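Local coordinates for protein probable transcriptional regulator (Pseudomonas aeruginosa, PDB 2ESN) that probably binds DNA and regulates transcription as a LysR-type regulator, through a helix-turn-helix domain joined to a LysR substrate-binding domain, at residues L58-G61 / N62-Q65; H43-G46 / R47-G51. One frame throughout, in Å; residues are numbered along the deposited sequence.

Contact 1: L58-G61 / N62-Q65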
loop_
_atom_site.group_PDB
_atom_site.type_symbol
_atom_site.label_atom_id
_atom_site.label_comp_id
_atom_site.label_asym_id
_atom_site.label_seq_id
_atom_site.Cartn_x
_atom_site.Cartn_y
_atom_site.Cartn_z
ATOM N N LEU C 58 21.119 43.808 -3.044
ATOM C CA LEU C 58 21.866 45.075 -3.085
ATOM C C LEU C 58 23.263 44.944 -3.778
ATOM O O LEU C 58 24.087 44.028 -3.470
ATOM C CB LEU C 58 22.007 45.625 -1.668
ATOM C CG LEU C 58 20.709 45.596 -0.816
ATOM C CD1 LEU C 58 20.981 45.758 0.710
ATOM C CD2 LEU C 58 19.626 46.600 -1.297
ATOM N N ARG C 59 23.542 45.873 -4.684
ATOM C CA ARG C 59 24.805 45.869 -5.394
ATOM C C ARG C 59 25.974 46.442 -4.571
ATOM O O ARG C 59 25.858 47.509 -3.990
ATOM C CB ARG C 59 24.662 46.595 -6.729
ATOM C CG ARG C 59 25.904 46.593 -7.552
ATOM C CD ARG C 59 25.529 47.006 -8.950
ATOM N NE ARG C 59 26.259 48.183 -9.401
ATOM C CZ ARG C 59 26.576 49.236 -8.646
ATOM N NH1 ARG C 59 26.177 49.319 -7.379
ATOM N NH2 ARG C 59 27.273 50.232 -9.167
ATOM N N GLN C 60 27.063 45.677 -4.481
ATOM C CA GLN C 60 28.374 46.157 -3.984
ATOM C C GLN C 60 29.403 45.830 -5.053
ATOM O O GLN C 60 29.907 44.684 -5.084
ATOM C CB GLN C 60 28.850 45.301 -2.849
ATOM C CG GLN C 60 28.265 45.466 -1.522
ATOM C CD GLN C 60 28.912 44.435 -0.622
ATOM O OE1 GLN C 60 30.103 44.568 -0.284
ATOM N NE2 GLN C 60 28.167 43.353 -0.282
ATOM N N GLY C 61 29.691 46.774 -5.930
ATOM C CA GLY C 61 30.613 46.493 -6.986
ATOM C C GLY C 61 29.876 45.731 -8.042
ATOM O O GLY C 61 28.938 46.268 -8.629
ATOM N N ASN C 62 30.302 44.497 -8.305
ATOM C CA ASN C 62 29.492 43.619 -9.097
ATOM C C ASN C 62 28.921 42.532 -8.219
ATOM O O ASN C 62 28.357 41.599 -8.715
ATOM C CB ASN C 62 30.280 43.034 -10.291
ATOM C CG ASN C 62 31.414 42.122 -9.855
ATOM O OD1 ASN C 62 31.360 41.497 -8.794
ATOM N ND2 ASN C 62 32.455 42.046 -10.679
ATOM N N ARG C 63 29.102 42.635 -6.905
ATOM C CA ARG C 63 28.620 41.594 -6.028
ATOM C C ARG C 63 27.134 41.885 -5.619
ATOM O O ARG C 63 26.836 42.940 -5.124
ATOM C CB ARG C 63 29.521 41.493 -4.796
ATOM C CG ARG C 63 28.852 41.056 -3.559
ATOM C CD ARG C 63 29.739 40.204 -2.679
ATOM N NE ARG C 63 29.267 38.831 -2.854
ATOM C CZ ARG C 63 29.950 37.795 -3.342
ATOM N NH1 ARG C 63 29.303 36.645 -3.468
ATOM N NH2 ARG C 63 31.249 37.893 -3.677
ATOM N N MET C 64 26.235 40.927 -5.853
ATOM C CA MET C 64 24.818 41.114 -5.544
ATOM C C MET C 64 24.482 40.393 -4.261
ATOM O O MET C 64 24.488 39.166 -4.205
ATOM C CB MET C 64 23.940 40.702 -6.746
ATOM C CG MET C 64 24.254 41.543 -8.015
ATOM S SD MET C 64 23.816 43.220 -8.077
ATOM C CE MET C 64 22.036 42.985 -8.053
ATOM N N GLN C 65 24.216 41.168 -3.233
ATOM C CA GLN C 65 23.975 40.646 -1.924
ATOM C C GLN C 65 22.463 40.576 -1.637
ATOM O O GLN C 65 21.790 41.615 -1.669
ATOM C CB GLN C 65 24.633 41.565 -0.902
ATOM C CG GLN C 65 24.582 41.021 0.514
ATOM C CD GLN C 65 25.290 39.636 0.687
ATOM O OE1 GLN C 65 26.323 39.330 0.020
ATOM N NE2 GLN C 65 24.729 38.802 1.590
#
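A two-stranded antiparallel beta hairpin forms this contact, with Leu58 to Gln60 on one strand and Arg63 to Gln65 on the other. A type II' turn from Gln60 to Arg63 joins them. Gly61 takes its second position with positive phi (79°), which a residue lacking a CB adopts readily. Two hydrogen-bonded pairs hold the strands. Gln60 N gives a nearly straight bond to Arg63 O (2.8 Å). The return bond, Arg63 N to Gln60 O (2.9 Å), closes the turn and reaches the oxygen from well above its carbonyl plane. Nearer the open end, Leu58 N bonds Gln65 O at 2.7 Å, and Gln65 N bonds Leu58 O at 2.9 Å. Between them lies the non-hydrogen-bonded pair Arg59 and Met64. Here Met64 SD lies 3.7 Å from Arg59 CB. With Met64 CG anti to its carbonyl carbon (chi1 -60°), the bend at chi2 brings the sulfur across the base of Arg59. On the other face, the Gln60 side chain lies beside those of Arg63 and Gln65, pointing the same way, with its amide turned 53° from that of Gln65. Gln60 NE2 lies 4.0 Å from Gln65 CB and 4.1 Å from Arg63 CG, in van der Waals contact. Met64 is buried against helix 38-52; most of the hairpin is exposed. Such a hairpin is the wing of a winged helix-turn-helix domain, as in LysR-type regulators.

Contact 2: H43-G46 / R47-G51; sequences HALG and RLRQG
Gly46 O is gripped by two donors. Gln50 N reaches Gly46 O at 3.2 Å, and a water donates to Gly46 O at 2.5 Å, a short distance. The same water accepts from Gln50 NE2 (2.8 Å), so it bridges the side-chain amide back to the backbone one turn earlier. Gln50 is bent at chi2 (-52°), which turns its amide toward this water. The other i to i+4 backbone bonds are regular: Arg47 N to His43 O, Leu48 N to Ala44 O and Arg49 N to Leu45 O. All belong to helix 38-52, which by its place in the LysR-type helix-turn-helix is probably the DNA-recognition helix. On one side, Arg47 passes over a face of the His43 imidazole. Arg47 CD stands 3.8 Å from the centroid of the His43 ring, a CH-pi contact displaced toward the rim. The Arg47 guanidinium is tilted 45° to the ring, and its NH2 makes a salt bridge with Asp11. Elsewhere, Leu45 CD2 meets one face of the Arg49 guanidinium off-centre, 3.7 Å from Arg49 CZ. Arg49 is extended from CG to NE. Its NE bonds Glu55 O and its NH2 bonds Phe57 O, which fixes the plane of the group. The buried Leu48 packs against Phe18 of helix 15-24 and against Leu56.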
loop_
_atom_site.group_PDB
_atom_site.type_symbol
_atom_site.label_atom_id
_atom_site.label_comp_id
_atom_site.label_asym_id
_atom_site.label_seq_id
_atom_site.Cartn_x
_atom_site.Cartn_y
_atom_site.Cartn_z
ATOM N N HIS C 43 16.109 44.367 -16.664
ATOM C CA HIS C 43 14.667 44.626 -16.746
ATOM C C HIS C 43 13.950 43.550 -15.920
ATOM O O HIS C 43 13.061 43.861 -15.119
ATOM C CB HIS C 43 14.180 44.651 -18.229
ATOM C CG HIS C 43 12.677 44.728 -18.407
ATOM N ND1 HIS C 43 11.859 45.565 -17.658
ATOM C CD2 HIS C 43 11.857 44.141 -19.319
ATOM C CE1 HIS C 43 10.601 45.426 -18.049
ATOM N NE2 HIS C 43 10.570 44.571 -19.053
ATOM N N ALA C 44 14.345 42.290 -16.086
ATOM C CA ALA C 44 13.649 41.169 -15.422
ATOM C C ALA C 44 13.797 41.306 -13.933
ATOM O O ALA C 44 12.815 41.108 -13.184
ATOM C CB ALA C 44 14.188 39.828 -15.897
ATOM N N LEU C 45 15.019 41.662 -13.490
ATOM C CA LEU C 45 15.259 41.848 -12.060
ATOM C C LEU C 45 14.376 43.006 -11.535
ATOM O O LEU C 45 13.883 42.924 -10.426
ATOM C CB LEU C 45 16.747 42.137 -11.777
ATOM C CG LEU C 45 17.153 42.613 -10.371
ATOM C CD1 LEU C 45 16.756 41.619 -9.258
ATOM C CD2 LEU C 45 18.723 42.950 -10.327
ATOM N N GLY C 46 14.194 44.057 -12.358
ATOM C CA GLY C 46 13.358 45.181 -12.019
ATOM C C GLY C 46 11.905 44.758 -11.849
ATOM O O GLY C 46 11.270 45.153 -10.895
ATOM N N ARG C 47 11.385 43.964 -12.788
ATOM C CA ARG C 47 10.055 43.414 -12.664
ATOM C C ARG C 47 9.854 42.539 -11.402
ATOM O O ARG C 47 8.804 42.605 -10.760
ATOM C CB ARG C 47 9.705 42.631 -13.926
ATOM C CG ARG C 47 9.657 43.482 -15.195
ATOM C CD ARG C 47 9.380 42.559 -16.339
ATOM N NE ARG C 47 8.243 41.731 -15.936
ATOM C CZ ARG C 47 7.927 40.549 -16.468
ATOM N NH1 ARG C 47 8.645 40.066 -17.467
ATOM N NH2 ARG C 47 6.859 39.887 -16.024
ATOM N N LEU C 48 10.847 41.700 -11.077
ATOM C CA LEU C 48 10.755 40.841 -9.935
ATOM C C LEU C 48 10.784 41.709 -8.681
ATOM O O LEU C 48 10.051 41.414 -7.715
ATOM C CB LEU C 48 11.890 39.773 -9.924
ATOM C CG LEU C 48 11.633 38.582 -8.951
ATOM C CD1 LEU C 48 10.207 37.969 -9.121
ATOM C CD2 LEU C 48 12.586 37.486 -9.112
ATOM N N ARG C 49 11.582 42.776 -8.644
ATOM C CA ARG C 49 11.581 43.651 -7.455
ATOM C C ARG C 49 10.181 44.311 -7.235
ATOM O O ARG C 49 9.740 44.522 -6.109
ATOM C CB ARG C 49 12.624 44.762 -7.573
ATOM C CG ARG C 49 14.072 44.294 -7.518
ATOM C CD ARG C 49 15.076 45.434 -7.794
ATOM N NE ARG C 49 16.418 45.058 -7.275
ATOM C CZ ARG C 49 17.589 45.412 -7.809
ATOM N NH1 ARG C 49 17.626 46.153 -8.907
ATOM N NH2 ARG C 49 18.724 45.008 -7.236
ATOM N N GLN C 50 9.525 44.653 -8.320
ATOM C CA GLN C 50 8.147 45.160 -8.277
ATOM C C GLN C 50 7.176 44.055 -7.897
ATOM O O GLN C 50 6.346 44.287 -7.045
ATOM C CB GLN C 50 7.761 45.770 -9.602
ATOM C CG GLN C 50 8.566 47.038 -9.956
ATOM C CD GLN C 50 8.566 48.068 -8.862
ATOM O OE1 GLN C 50 7.543 48.353 -8.274
ATOM N NE2 GLN C 50 9.725 48.652 -8.593
ATOM N N GLY C 51 7.325 42.853 -8.465
ATOM C CA GLY C 51 6.509 41.710 -8.078
ATOM C C GLY C 51 6.573 41.268 -6.600
ATOM O O GLY C 51 5.604 40.683 -6.093
HETATM O O HOH W 1 11.778 47.429 -10.026
#

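Overall arrangement
From the N terminus, contact 2 comes first. It lies within helix 38-52 and closes no loop beyond the helical turns. The chain then leaves the helix and enters strand 57-60, where contact 1 closes a tight hairpin with strand 63-66. The two are in series, neither nested nor crossed, with centres about 16 Å apart. They meet through Met64: Met64 CE packs 4.0 Å from both Arg49 NH2 and Leu45 CD2. The wing is thus seated on the helix. The backbone of Met64 also bonds Arg25, in the loop after helix 15-24, and Leu45 meets Leu21 of that helix. Both contacts belong to the N-terminal helix-turn-helix region, far from the centre of the chain.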